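Long-range contacts in endoglucanase family 5 (Clostridium acetobutylicum ATCC 824, PDB 6PZ7), which acts as a broad-specificity endoglucanase of subfamily GH5_4, probably cutting cellulose and related plant polysaccharides within the chain: residues 54-59 against 92-97; 42-47 against 317-322; 23-28 against 35-40; 60-65 against 98-103. All coordinates share one frame; numbering follows the deposited sequence.

Contact 1. Residues 54-59 against 92-97; sequences NTVRIP and DHMYAI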
loop_
_atom_site.group_PDB
_atom_site.type_symbol
_atom_site.label_atom_id
_atom_site.label_comp_id
_atom_site.label_asym_id
_atom_site.label_seq_id
_atom_site.Cartn_x
_atom_site.Cartn_y
_atom_site.Cartn_z
ATOM N N ASN A 54 -7.995 -10.815 -4.997
ATOM C CA ASN A 54 -8.165 -10.206 -6.313
ATOM C C ASN A 54 -7.262 -9.010 -6.565
ATOM O O ASN A 54 -7.387 -8.383 -7.630
ATOM C CB ASN A 54 -9.626 -9.839 -6.640
ATOM C CG ASN A 54 -9.885 -9.758 -8.131
ATOM O OD1 ASN A 54 -9.406 -10.599 -8.883
ATOM N ND2 ASN A 54 -10.658 -8.769 -8.557
ATOM N N THR A 55 -6.342 -8.714 -5.659
ATOM C CA THR A 55 -5.389 -7.617 -5.782
ATOM C C THR A 55 -4.045 -8.044 -5.218
ATOM O O THR A 55 -3.989 -8.694 -4.154
ATOM C CB THR A 55 -5.872 -6.397 -4.958
ATOM O OG1 THR A 55 -7.099 -5.923 -5.478
ATOM C CG2 THR A 55 -4.889 -5.244 -4.990
ATOM N N VAL A 56 -2.967 -7.678 -5.902
ATOM C CA VAL A 56 -1.617 -7.732 -5.356
ATOM C C VAL A 56 -1.052 -6.327 -5.361
ATOM O O VAL A 56 -1.036 -5.664 -6.404
ATOM C CB VAL A 56 -0.723 -8.705 -6.149
ATOM C CG1 VAL A 56 0.690 -8.635 -5.635
ATOM C CG2 VAL A 56 -1.277 -10.111 -6.032
ATOM N N ARG A 57 -0.591 -5.885 -4.207
ATOM C CA ARG A 57 0.167 -4.643 -4.117
ATOM C C ARG A 57 1.641 -4.991 -4.271
ATOM O O ARG A 57 2.140 -5.934 -3.638
ATOM C CB ARG A 57 -0.134 -3.907 -2.804
ATOM C CG ARG A 57 0.667 -2.591 -2.604
ATOM C CD ARG A 57 0.003 -1.750 -1.556
ATOM N NE ARG A 57 0.693 -0.500 -1.197
ATOM C CZ ARG A 57 1.515 -0.362 -0.175
ATOM N NH1 ARG A 57 1.948 -1.384 0.545
ATOM N NH2 ARG A 57 1.900 0.852 0.175
ATOM N N ILE A 58 2.316 -4.244 -5.137
ATOM C CA ILE A 58 3.709 -4.442 -5.522
ATOM C C ILE A 58 4.478 -3.208 -5.055
ATOM O O ILE A 58 4.652 -2.233 -5.815
ATOM C CB ILE A 58 3.847 -4.654 -7.039
ATOM C CG1 ILE A 58 2.960 -5.790 -7.548
ATOM C CG2 ILE A 58 5.313 -4.905 -7.374
ATOM C CD1 ILE A 58 2.842 -5.863 -9.072
ATOM N N PRO A 59 4.933 -3.196 -3.814
ATOM C CA PRO A 59 5.736 -2.066 -3.353
ATOM C C PRO A 59 7.054 -2.054 -4.090
ATOM O O PRO A 59 7.711 -3.090 -4.227
ATOM C CB PRO A 59 5.912 -2.349 -1.868
ATOM C CG PRO A 59 5.568 -3.755 -1.665
ATOM C CD PRO A 59 4.675 -4.193 -2.765
ATOM N N ASP A 92 -2.803 -12.941 -14.295
ATOM C CA ASP A 92 -3.703 -13.706 -13.446
ATOM C C ASP A 92 -5.034 -12.985 -13.237
ATOM O O ASP A 92 -5.812 -13.394 -12.347
ATOM C CB ASP A 92 -3.047 -14.094 -12.124
ATOM C CG ASP A 92 -2.119 -15.269 -12.255
ATOM O OD1 ASP A 92 -1.964 -15.856 -13.349
ATOM O OD2 ASP A 92 -1.483 -15.654 -11.237
ATOM N N HIS A 93 -5.317 -11.936 -13.988
ATOM C CA HIS A 93 -6.593 -11.235 -13.941
ATOM C C HIS A 93 -6.896 -10.712 -12.536
ATOM O O HIS A 93 -8.030 -10.786 -12.054
ATOM C CB HIS A 93 -7.716 -12.088 -14.532
ATOM C CG HIS A 93 -7.535 -12.345 -15.991
ATOM N ND1 HIS A 93 -7.608 -11.351 -16.939
ATOM C CD2 HIS A 93 -7.227 -13.478 -16.654
ATOM C CE1 HIS A 93 -7.416 -11.883 -18.141
ATOM N NE2 HIS A 93 -7.155 -13.159 -17.986
ATOM N N MET A 94 -5.885 -10.188 -11.859
ATOM C CA MET A 94 -6.011 -9.459 -10.609
ATOM C C MET A 94 -5.673 -7.990 -10.852
ATOM O O MET A 94 -5.052 -7.618 -11.856
ATOM C CB MET A 94 -5.077 -10.033 -9.554
ATOM C CG MET A 94 -5.509 -11.442 -9.135
ATOM S SD MET A 94 -4.599 -12.126 -7.712
ATOM C CE MET A 94 -2.989 -12.397 -8.457
ATOM N N TYR A 95 -6.092 -7.149 -9.913
ATOM C CA TYR A 95 -5.588 -5.785 -9.822
ATOM C C TYR A 95 -4.167 -5.802 -9.302
ATOM O O TYR A 95 -3.830 -6.601 -8.422
ATOM C CB TYR A 95 -6.465 -4.934 -8.869
ATOM C CG TYR A 95 -7.799 -4.591 -9.464
ATOM C CD1 TYR A 95 -8.887 -5.462 -9.360
ATOM C CD2 TYR A 95 -7.990 -3.400 -10.140
ATOM C CE1 TYR A 95 -10.110 -5.150 -9.926
ATOM C CE2 TYR A 95 -9.208 -3.080 -10.724
ATOM C CZ TYR A 95 -10.255 -3.972 -10.636
ATOM O OH TYR A 95 -11.451 -3.615 -11.241
ATOM N N ALA A 96 -3.328 -4.915 -9.851
ATOM C CA ALA A 96 -1.969 -4.687 -9.391
ATOM C C ALA A 96 -1.883 -3.239 -8.926
ATOM O O ALA A 96 -2.318 -2.333 -9.652
ATOM C CB ALA A 96 -0.955 -4.928 -10.514
ATOM N N ILE A 97 -1.317 -2.997 -7.741
ATOM C CA ILE A 97 -1.007 -1.648 -7.253
ATOM C C ILE A 97 0.494 -1.467 -7.339
ATOM O O ILE A 97 1.245 -2.236 -6.729
ATOM C CB ILE A 97 -1.502 -1.417 -5.806
ATOM C CG1 ILE A 97 -3.006 -1.600 -5.657
ATOM C CG2 ILE A 97 -1.070 0.004 -5.352
ATOM C CD1 ILE A 97 -3.419 -1.764 -4.193
#
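With CG1 anti to its carbonyl carbon (chi1 -59°), I97 swings CD1 back along its strand to within 3.9 Å of T55 CG2, while R57, whose CG lies anti to the backbone N (chi1 178°), lays that CG 4.0 Å from I97 CB. The strands are the second and third of a (beta/alpha)8 barrel, joined by helix 76-91 in a beta-alpha-beta crossover, and their pairing is a worked example of parallel register. V56 gives its N-H to Y95 O and takes that of I97 on its own O, so it straddles A96; I97 in turn straddles R57, its carbonyl accepting from I58 N at 2.8 Å. Y95 O is also approached by T55 CA, a C-H contact of 3.2 Å. T55, R57, Y95 and I97 share the face that lines the barrel interior, where the extended R57 chain delivers its guanidinium to N21, Q142, N145 and Q269. V56 and A96 point to the other face, on V89 of helix 76-91. There M94, bent at chi3, brings CE to 3.7 Å from V56 CG2. At the start of the strands the N54 amide stands almost perpendicular to the Y95 ring, its ND2 bonded to D15 O, and the Y95 OH reaches the carboxylate of D15 as well. N54 O, which accepts from Y95 N, also lies in the plane of the Y95 ring at its edge, 3.7 Å from CD1.

Contact 2. Residues 42-47 against 317-322; sequences KAMIDK and LDRNNL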
loop_
_atom_site.group_PDB
_atom_site.type_symbol
_atom_site.label_atom_id
_atom_site.label_comp_id
_atom_site.label_asym_id
_atom_site.label_seq_id
_atom_site.Cartn_x
_atom_site.Cartn_y
_atom_site.Cartn_z
ATOM N N LYS A 42 6.049 -16.480 -11.137
ATOM C CA LYS A 42 4.644 -16.569 -11.505
ATOM C C LYS A 42 3.905 -17.547 -10.601
ATOM O O LYS A 42 2.756 -17.308 -10.205
ATOM C CB LYS A 42 4.547 -17.001 -12.969
ATOM C CG LYS A 42 3.159 -17.269 -13.508
ATOM C CD LYS A 42 2.289 -16.039 -13.386
ATOM C CE LYS A 42 1.273 -15.970 -14.554
ATOM N NZ LYS A 42 0.287 -17.106 -14.548
ATOM N N ALA A 43 4.556 -18.655 -10.251
ATOM C CA ALA A 43 3.899 -19.667 -9.426
ATOM C C ALA A 43 3.519 -19.120 -8.049
ATOM O O ALA A 43 2.492 -19.500 -7.479
ATOM C CB ALA A 43 4.790 -20.886 -9.273
ATOM N N MET A 44 4.333 -18.232 -7.488
ATOM C CA MET A 44 3.977 -17.600 -6.212
ATOM C C MET A 44 2.706 -16.768 -6.368
ATOM O O MET A 44 1.787 -16.824 -5.544
ATOM C CB MET A 44 5.140 -16.722 -5.720
ATOM C CG MET A 44 6.388 -17.492 -5.333
ATOM S SD MET A 44 7.757 -16.335 -5.071
ATOM C CE MET A 44 9.138 -17.492 -5.166
ATOM N N ILE A 45 2.644 -15.970 -7.439
ATOM C CA ILE A 45 1.469 -15.124 -7.682
ATOM C C ILE A 45 0.237 -15.978 -8.000
ATOM O O ILE A 45 -0.892 -15.660 -7.577
ATOM C CB ILE A 45 1.787 -14.078 -8.765
ATOM C CG1 ILE A 45 2.960 -13.202 -8.336
ATOM C CG2 ILE A 45 0.549 -13.276 -9.119
ATOM C CD1 ILE A 45 2.775 -12.478 -7.001
ATOM N N ASP A 46 0.424 -17.106 -8.692
ATOM C CA ASP A 46 -0.674 -18.037 -8.920
ATOM C C ASP A 46 -1.262 -18.533 -7.593
ATOM O O ASP A 46 -2.478 -18.739 -7.487
ATOM C CB ASP A 46 -0.178 -19.244 -9.743
ATOM C CG ASP A 46 0.138 -18.935 -11.186
ATOM O OD1 ASP A 46 -0.187 -17.859 -11.730
ATOM O OD2 ASP A 46 0.722 -19.828 -11.842
ATOM N N LYS A 47 -0.413 -18.769 -6.592
ATOM C CA LYS A 47 -0.921 -19.196 -5.284
ATOM C C LYS A 47 -1.853 -18.134 -4.694
ATOM O O LYS A 47 -2.879 -18.449 -4.083
ATOM C CB LYS A 47 0.268 -19.397 -4.348
ATOM C CG LYS A 47 0.018 -20.242 -3.132
ATOM C CD LYS A 47 0.083 -21.731 -3.435
ATOM C CE LYS A 47 -0.147 -22.424 -2.149
ATOM N NZ LYS A 47 -0.362 -23.846 -2.326
ATOM N N LEU A 317 2.394 -16.671 3.500
ATOM C CA LEU A 317 2.782 -17.613 2.454
ATOM C C LEU A 317 4.262 -17.953 2.626
ATOM O O LEU A 317 5.089 -17.034 2.783
ATOM C CB LEU A 317 2.569 -16.980 1.081
ATOM C CG LEU A 317 2.993 -17.813 -0.132
ATOM C CD1 LEU A 317 2.190 -19.077 -0.249
ATOM C CD2 LEU A 317 2.882 -17.004 -1.401
ATOM N N ASP A 318 4.616 -19.231 2.591
ATOM C CA ASP A 318 6.010 -19.633 2.457
ATOM C C ASP A 318 6.263 -19.682 0.956
ATOM O O ASP A 318 5.783 -20.587 0.255
ATOM C CB ASP A 318 6.268 -20.984 3.130
ATOM C CG ASP A 318 7.711 -21.449 2.985
ATOM O OD1 ASP A 318 8.423 -21.064 2.033
ATOM O OD2 ASP A 318 8.132 -22.324 3.802
ATOM N N ARG A 319 6.997 -18.680 0.453
ATOM C CA ARG A 319 7.194 -18.550 -0.982
ATOM C C ARG A 319 8.126 -19.619 -1.524
ATOM O O ARG A 319 8.052 -19.950 -2.714
ATOM C CB ARG A 319 7.792 -17.198 -1.297
ATOM C CG ARG A 319 6.907 -16.046 -0.884
ATOM C CD ARG A 319 7.524 -14.718 -1.214
ATOM N NE ARG A 319 6.891 -13.633 -0.486
ATOM C CZ ARG A 319 7.296 -12.375 -0.544
ATOM N NH1 ARG A 319 8.260 -12.025 -1.381
ATOM N NH2 ARG A 319 6.738 -11.476 0.250
ATOM N N ASN A 320 9.013 -20.155 -0.687
ATOM C CA ASN A 320 10.022 -21.100 -1.150
ATOM C C ASN A 320 9.448 -22.476 -1.396
ATOM O O ASN A 320 9.977 -23.210 -2.249
ATOM C CB ASN A 320 11.131 -21.194 -0.104
ATOM C CG ASN A 320 11.923 -19.942 -0.013
ATOM O OD1 ASN A 320 12.416 -19.453 -1.020
ATOM N ND2 ASN A 320 12.044 -19.399 1.183
ATOM N N ASN A 321 8.426 -22.884 -0.645
ATOM C CA ASN A 321 7.794 -24.180 -0.853
ATOM C C ASN A 321 6.323 -24.031 -1.243
ATOM O O ASN A 321 5.587 -25.032 -1.241
ATOM C CB ASN A 321 7.953 -25.098 0.356
ATOM C CG ASN A 321 7.203 -24.613 1.547
ATOM O OD1 ASN A 321 6.582 -23.565 1.520
ATOM N ND2 ASN A 321 7.224 -25.399 2.616
ATOM N N LEU A 322 5.892 -22.811 -1.587
ATOM C CA LEU A 322 4.564 -22.544 -2.086
ATOM C C LEU A 322 3.477 -23.084 -1.153
ATOM O O LEU A 322 2.531 -23.734 -1.597
ATOM C CB LEU A 322 4.377 -23.062 -3.516
ATOM C CG LEU A 322 5.326 -22.440 -4.553
ATOM C CD1 LEU A 322 5.147 -23.120 -5.910
ATOM C CD2 LEU A 322 5.112 -20.937 -4.701
#
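L322 and M44 cross at about a right angle, with L322 CD2 3.7 Å from M44 CG, and with K47 they account for most of the buried surface. The second branch of L322, CD1, approaches A43 CB at 4.1 Å, so the two methyl branches divide between the neighbouring residues A43 and M44. M44 runs extended beyond CG and passes the leucine to meet R319: SD rests 3.9 Å from R319 CB, and the terminal CE comes to 3.6 Å from R319 O. R319 itself leads away from the helix, its guanidinium bonded to T25 OG1 and G23 O. Segment 317-322 is the first strand and the turn of a small antiparallel hairpin, 317-318 with 323-324, and illustrates how an Asx turn shapes a tight reversal: D318 OD1 accepts from N320 N at 2.9 Å and, well above its carboxylate plane, from N321 N at 3.2 Å. After this turn L322 faces the helix of the barrel that lies between strands 19-22 and 55-58. A chi1 of -161° puts K47 CG anti to the backbone N and 3.8 Å from L317 CD1; the bend at chi2 (81°) then turns the straight remainder of the chain toward L322 O. The ammonium makes only a weak hydrogen bond there, K47 NZ to L322 O 3.0 Å, and the neighbouring CE stands just as near that oxygen.

Contact 3. Residues 23-28 against 35-40; sequences GNTLDA and WGNPKT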
loop_
_atom_site.group_PDB
_atom_site.type_symbol
_atom_site.label_atom_id
_atom_site.label_comp_id
_atom_site.label_asym_id
_atom_site.label_seq_id
_atom_site.Cartn_x
_atom_site.Cartn_y
_atom_site.Cartn_z
ATOM N N GLY A 23 5.580 -7.973 -0.083
ATOM C CA GLY A 23 6.419 -7.125 0.762
ATOM C C GLY A 23 7.855 -7.585 0.899
ATOM O O GLY A 23 8.179 -8.771 0.718
ATOM N N ASN A 24 8.726 -6.642 1.224
ATOM C CA ASN A 24 10.154 -6.920 1.389
ATOM C C ASN A 24 10.754 -7.590 0.163
ATOM O O ASN A 24 11.615 -8.464 0.267
ATOM C CB ASN A 24 10.449 -7.709 2.674
ATOM C CG ASN A 24 10.419 -6.852 3.922
ATOM O OD1 ASN A 24 9.875 -5.754 3.951
ATOM N ND2 ASN A 24 10.990 -7.408 5.007
ATOM N N THR A 25 10.338 -7.111 -1.012
ATOM C CA THR A 25 10.696 -7.694 -2.295
ATOM C C THR A 25 11.241 -6.590 -3.200
ATOM O O THR A 25 12.401 -6.209 -3.056
ATOM C CB THR A 25 9.523 -8.497 -2.850
ATOM O OG1 THR A 25 9.088 -9.425 -1.821
ATOM C CG2 THR A 25 9.854 -9.310 -4.055
ATOM N N LEU A 26 10.445 -6.032 -4.119
ATOM C CA LEU A 26 10.926 -4.915 -4.929
ATOM C C LEU A 26 11.125 -3.620 -4.119
ATOM O O LEU A 26 11.734 -2.662 -4.619
ATOM C CB LEU A 26 10.049 -4.707 -6.153
ATOM C CG LEU A 26 9.996 -5.885 -7.112
ATOM C CD1 LEU A 26 8.947 -5.647 -8.179
ATOM C CD2 LEU A 26 11.318 -6.220 -7.732
ATOM N N ASP A 27 10.608 -3.623 -2.912
ATOM C CA ASP A 27 10.822 -2.579 -1.923
ATOM C C ASP A 27 12.089 -2.767 -1.136
ATOM O O ASP A 27 12.523 -1.823 -0.432
ATOM C CB ASP A 27 9.614 -2.461 -0.977
ATOM C CG ASP A 27 9.108 -3.766 -0.410
ATOM O OD1 ASP A 27 8.807 -3.831 0.818
ATOM O OD2 ASP A 27 8.964 -4.765 -1.158
ATOM N N ALA A 28 12.714 -3.950 -1.206
ATOM C CA ALA A 28 14.006 -4.182 -0.590
ATOM C C ALA A 28 15.079 -3.466 -1.390
ATOM O O ALA A 28 14.844 -2.996 -2.511
ATOM C CB ALA A 28 14.320 -5.678 -0.528
ATOM N N TRP A 35 16.578 -8.592 1.096
ATOM C CA TRP A 35 16.056 -8.773 2.446
ATOM C C TRP A 35 15.605 -10.209 2.696
ATOM O O TRP A 35 14.767 -10.443 3.579
ATOM C CB TRP A 35 14.980 -7.729 2.786
ATOM C CG TRP A 35 15.477 -6.298 2.800
ATOM C CD1 TRP A 35 16.754 -5.848 2.653
ATOM C CD2 TRP A 35 14.672 -5.135 2.935
ATOM N NE1 TRP A 35 16.796 -4.487 2.708
ATOM C CE2 TRP A 35 15.526 -4.011 2.863
ATOM C CE3 TRP A 35 13.301 -4.926 3.092
ATOM C CZ2 TRP A 35 15.063 -2.731 2.981
ATOM C CZ3 TRP A 35 12.847 -3.629 3.184
ATOM C CH2 TRP A 35 13.715 -2.565 3.143
ATOM N N GLY A 36 16.106 -11.153 1.916
ATOM C CA GLY A 36 15.958 -12.547 2.218
ATOM C C GLY A 36 14.842 -13.259 1.495
ATOM O O GLY A 36 14.724 -14.470 1.657
ATOM N N ASN A 37 14.026 -12.580 0.712
ATOM C CA ASN A 37 12.995 -13.257 -0.060
ATOM C C ASN A 37 13.592 -13.818 -1.340
ATOM O O ASN A 37 14.535 -13.257 -1.894
ATOM C CB ASN A 37 11.819 -12.326 -0.342
ATOM C CG ASN A 37 10.864 -12.226 0.819
ATOM O OD1 ASN A 37 10.403 -13.249 1.295
ATOM N ND2 ASN A 37 10.558 -11.056 1.270
ATOM N N PRO A 38 13.054 -14.926 -1.831
ATOM C CA PRO A 38 13.504 -15.473 -3.116
ATOM C C PRO A 38 13.022 -14.559 -4.240
ATOM O O PRO A 38 12.079 -13.764 -4.089
ATOM C CB PRO A 38 12.774 -16.823 -3.167
ATOM C CG PRO A 38 11.509 -16.607 -2.368
ATOM C CD PRO A 38 11.944 -15.712 -1.248
ATOM N N LYS A 39 13.652 -14.659 -5.399
ATOM C CA LYS A 39 13.148 -13.946 -6.571
ATOM C C LYS A 39 11.704 -14.376 -6.845
ATOM O O LYS A 39 11.380 -15.567 -6.847
ATOM C CB LYS A 39 14.054 -14.235 -7.765
ATOM C CG LYS A 39 13.682 -13.450 -9.009
ATOM C CD LYS A 39 14.704 -13.657 -10.105
ATOM C CE LYS A 39 14.278 -12.923 -11.375
ATOM N NZ LYS A 39 15.305 -13.031 -12.474
ATOM N N THR A 40 10.830 -13.412 -7.074
ATOM C CA THR A 40 9.414 -13.720 -7.254
ATOM C C THR A 40 9.192 -14.495 -8.545
ATOM O O THR A 40 9.817 -14.213 -9.565
ATOM C CB THR A 40 8.613 -12.428 -7.299
ATOM O OG1 THR A 40 8.935 -11.616 -6.169
ATOM C CG2 THR A 40 7.114 -12.669 -7.292
HETATM O O HOH W 1 14.155 -9.612 -0.263
HETATM O O HOH W 2 12.020 -10.095 4.630
#
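A28 sits squarely over one face of the W35 indole: its CA lies 3.6 Å from the centroid of the six-membered ring, only 9° off the normal, a CH-pi contact, and its CB is 3.5 Å from W35 CD2. N24 meets the ring's edge, CG 3.6 Å from W35 CE3, with amide and ring planes 80° apart. The other compact part lies deeper, where N37 ND2 gives a nearly straight bond to N24 O, 3.0 Å long. The oxygen is in the plane of the N37 amide, but the donor stands above that of the N24 carbonyl; ND2 also bonds to N304 O. Beyond it T25 CG2 presses on T40 OG1 at 3.3 Å, a hydroxyl hydrogen-bonded to E32 OE2. Segment 23-28 is fixed from within by a type I turn from T25 to A28 and by D27, whose two carboxylate oxygens take N24 N and T25 N. Along the W35 backbone the link is looser, and water replaces direct bonds. One molecule donates to N24 O, at 2.8 Å, and accepts from W35 N and N37 N; a second links N24 ND2 to W35 O. The example is one loop folding back on itself, N24 O shared between N37 ND2 and a bridging water, in the connection of strand 19-22 to helix 42-51, at the C-terminal mouth of the (beta/alpha)8 barrel, where family 5 glycoside hydrolases carry their substrate cleft.

Contact 4. Residues 60-65 against 98-103; sequences VSWSSH and LNTHHD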
loop_
_atom_site.group_PDB
_atom_site.type_symbol
_atom_site.label_atom_id
_atom_site.label_comp_id
_atom_site.label_asym_id
_atom_site.label_seq_id
_atom_site.Cartn_x
_atom_site.Cartn_y
_atom_site.Cartn_z
ATOM N N VAL A 60 7.484 -0.887 -4.529
ATOM C CA VAL A 60 8.750 -0.740 -5.250
ATOM C C VAL A 60 9.522 0.432 -4.675
ATOM O O VAL A 60 9.021 1.564 -4.658
ATOM C CB VAL A 60 8.572 -0.541 -6.767
ATOM C CG1 VAL A 60 9.939 -0.403 -7.447
ATOM C CG2 VAL A 60 7.782 -1.703 -7.366
ATOM N N SER A 61 10.741 0.170 -4.218
ATOM C CA SER A 61 11.643 1.227 -3.763
ATOM C C SER A 61 12.561 1.585 -4.923
ATOM O O SER A 61 13.289 0.725 -5.426
ATOM C CB SER A 61 12.442 0.772 -2.544
ATOM O OG SER A 61 11.560 0.551 -1.438
ATOM N N TRP A 62 12.459 2.817 -5.389
ATOM C CA TRP A 62 13.171 3.227 -6.605
ATOM C C TRP A 62 14.548 3.790 -6.342
ATOM O O TRP A 62 15.363 3.779 -7.266
ATOM C CB TRP A 62 12.301 4.219 -7.369
ATOM C CG TRP A 62 10.979 3.647 -7.784
ATOM C CD1 TRP A 62 9.827 3.674 -7.037
ATOM C CD2 TRP A 62 10.654 2.904 -8.975
ATOM N NE1 TRP A 62 8.810 3.018 -7.705
ATOM C CE2 TRP A 62 9.288 2.527 -8.890
ATOM C CE3 TRP A 62 11.395 2.488 -10.088
ATOM C CZ2 TRP A 62 8.648 1.813 -9.878
ATOM C CZ3 TRP A 62 10.755 1.754 -11.089
ATOM C CH2 TRP A 62 9.398 1.419 -10.967
ATOM N N SER A 63 14.814 4.244 -5.114
ATOM C CA SER A 63 15.990 5.056 -4.797
ATOM C C SER A 63 17.284 4.493 -5.371
ATOM O O SER A 63 18.080 5.234 -5.963
ATOM C CB SER A 63 16.087 5.201 -3.274
ATOM O OG SER A 63 17.070 6.152 -2.903
ATOM N N SER A 64 17.552 3.213 -5.157
ATOM C CA SER A 64 18.790 2.551 -5.559
ATOM C C SER A 64 18.918 2.393 -7.063
ATOM O O SER A 64 19.958 1.902 -7.523
ATOM C CB SER A 64 18.895 1.142 -4.939
ATOM O OG SER A 64 18.829 1.179 -3.530
ATOM N N HIS A 65 17.886 2.727 -7.812
ATOM C CA HIS A 65 17.800 2.498 -9.247
ATOM C C HIS A 65 17.652 3.784 -10.036
ATOM O O HIS A 65 17.383 3.714 -11.240
ATOM C CB HIS A 65 16.616 1.560 -9.514
ATOM C CG HIS A 65 16.608 0.372 -8.624
ATOM N ND1 HIS A 65 17.496 -0.673 -8.759
ATOM C CD2 HIS A 65 15.878 0.105 -7.519
ATOM C CE1 HIS A 65 17.279 -1.556 -7.797
ATOM N NE2 HIS A 65 16.309 -1.105 -7.026
ATOM N N LEU A 98 0.950 -0.483 -8.103
ATOM C CA LEU A 98 2.365 -0.177 -8.281
ATOM C C LEU A 98 2.636 1.164 -7.620
ATOM O O LEU A 98 1.964 2.151 -7.947
ATOM C CB LEU A 98 2.689 -0.123 -9.775
ATOM C CG LEU A 98 4.115 0.253 -10.123
ATOM C CD1 LEU A 98 5.112 -0.774 -9.677
ATOM C CD2 LEU A 98 4.280 0.498 -11.608
ATOM N N ASN A 99 3.621 1.216 -6.726
ATOM C CA ASN A 99 3.861 2.456 -5.963
ATOM C C ASN A 99 5.297 2.953 -6.081
ATOM O O ASN A 99 6.130 2.420 -6.826
ATOM C CB ASN A 99 3.429 2.319 -4.499
ATOM C CG ASN A 99 4.396 1.554 -3.632
ATOM O OD1 ASN A 99 5.462 1.153 -4.075
ATOM N ND2 ASN A 99 4.042 1.372 -2.357
ATOM N N THR A 100 5.575 4.051 -5.342
ATOM C CA THR A 100 6.897 4.303 -4.785
ATOM C C THR A 100 6.842 3.950 -3.303
ATOM O O THR A 100 5.796 4.089 -2.664
ATOM C CB THR A 100 7.368 5.752 -4.975
ATOM O OG1 THR A 100 6.603 6.671 -4.159
ATOM C CG2 THR A 100 7.297 6.211 -6.431
ATOM N N HIS A 101 7.967 3.472 -2.756
ATOM C CA HIS A 101 7.951 2.811 -1.443
ATOM C C HIS A 101 8.969 3.476 -0.549
ATOM O O HIS A 101 8.736 4.621 -0.099
ATOM C CB HIS A 101 7.958 1.287 -1.515
ATOM C CG HIS A 101 7.330 0.658 -0.327
ATOM N ND1 HIS A 101 5.967 0.522 -0.210
ATOM C CD2 HIS A 101 7.881 0.144 0.801
ATOM C CE1 HIS A 101 5.719 -0.058 0.956
ATOM N NE2 HIS A 101 6.864 -0.327 1.565
ATOM N N HIS A 102 10.079 2.818 -0.231
ATOM C CA HIS A 102 11.107 3.362 0.690
ATOM C C HIS A 102 11.990 4.364 -0.045
ATOM O O HIS A 102 13.161 4.116 -0.345
ATOM C CB HIS A 102 11.971 2.257 1.275
ATOM C CG HIS A 102 11.249 1.276 2.134
ATOM N ND1 HIS A 102 10.372 1.634 3.125
ATOM C CD2 HIS A 102 11.260 -0.079 2.138
ATOM C CE1 HIS A 102 9.867 0.545 3.699
ATOM N NE2 HIS A 102 10.418 -0.508 3.131
ATOM N N ASP A 103 11.376 5.513 -0.325
ATOM C CA ASP A 103 11.907 6.608 -1.138
ATOM C C ASP A 103 11.950 7.914 -0.351
ATOM O O ASP A 103 12.048 8.998 -0.933
ATOM C CB ASP A 103 11.144 6.652 -2.470
ATOM C CG ASP A 103 11.608 5.536 -3.420
ATOM O OD1 ASP A 103 12.808 5.532 -3.717
ATOM O OD2 ASP A 103 10.778 4.695 -3.840
#
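At the C-terminal mouth of the (beta/alpha)8 barrel, the loop following strand 55-58 and the end of strand 95-99 with its own loop meet through V60, S61, W62 and S63 on one side and L98 to D103 on the other. The principle illustrated is that side chains carry much of the hydrogen bonding beyond the strand pairing. N99 holds its CG between the backbone N and the carbonyl carbon (chi1 78°), the crowded position, and this puts OD1 in front of V60 N at 2.9 Å. N99 ND2 of the same amide reaches H101 ND1 at 3.0 Å, in the plane of the imidazole, while also serving Q142. The backbone N99 O takes W62 NE1 at 2.9 Å; the bond lies in both the indole and carbonyl planes and uses a lone pair. D103 grips backbone N-H groups of both segments: OD2 receives W62 N in an almost linear bond of 3.0 Å through its syn lone pair and H101 N on its anti side. OD1 has only weak bonds from S63 N and W62 N across the contact, but gains W106 NE1. S61 OG accepts from H102 N at 3.0 Å and is bonded to D27 O. Apolar contacts fill the side toward the helices, with V60 CG2 3.7 Å from L98 CD1 and T100 CG2 3.6 Å from W62 CD1. The indole then packs against I128 of helix 111-132 and L79 of helix 76-91 and meets the W78 ring at about 90°, while V60 and L98 both rest on V82 of helix 76-91.

Contacts 1, 3 and 4 are buried; contact 2, partly buried and with its centre about 20 Å from that of the chain, lies furthest out. Contacts 1 and 4 both use strand 95-99 and follow one pair of strands from regular backbone bonding to the mouth, where asparagine, aspartate and serine side chains add to the bonding. Contact 3 bonds to contact 4 through L26 and D27 with S61, packs on I58 and P59 of contact 1, and mixes ring packing with water. Contact 2, mostly aliphatic with one weak polar bond, ties to contact 3 through R319 and to contact 1 through the packing of M94 CE on I45. Contacts 2 and 4 do not touch, their nearest atoms about 11 Å apart.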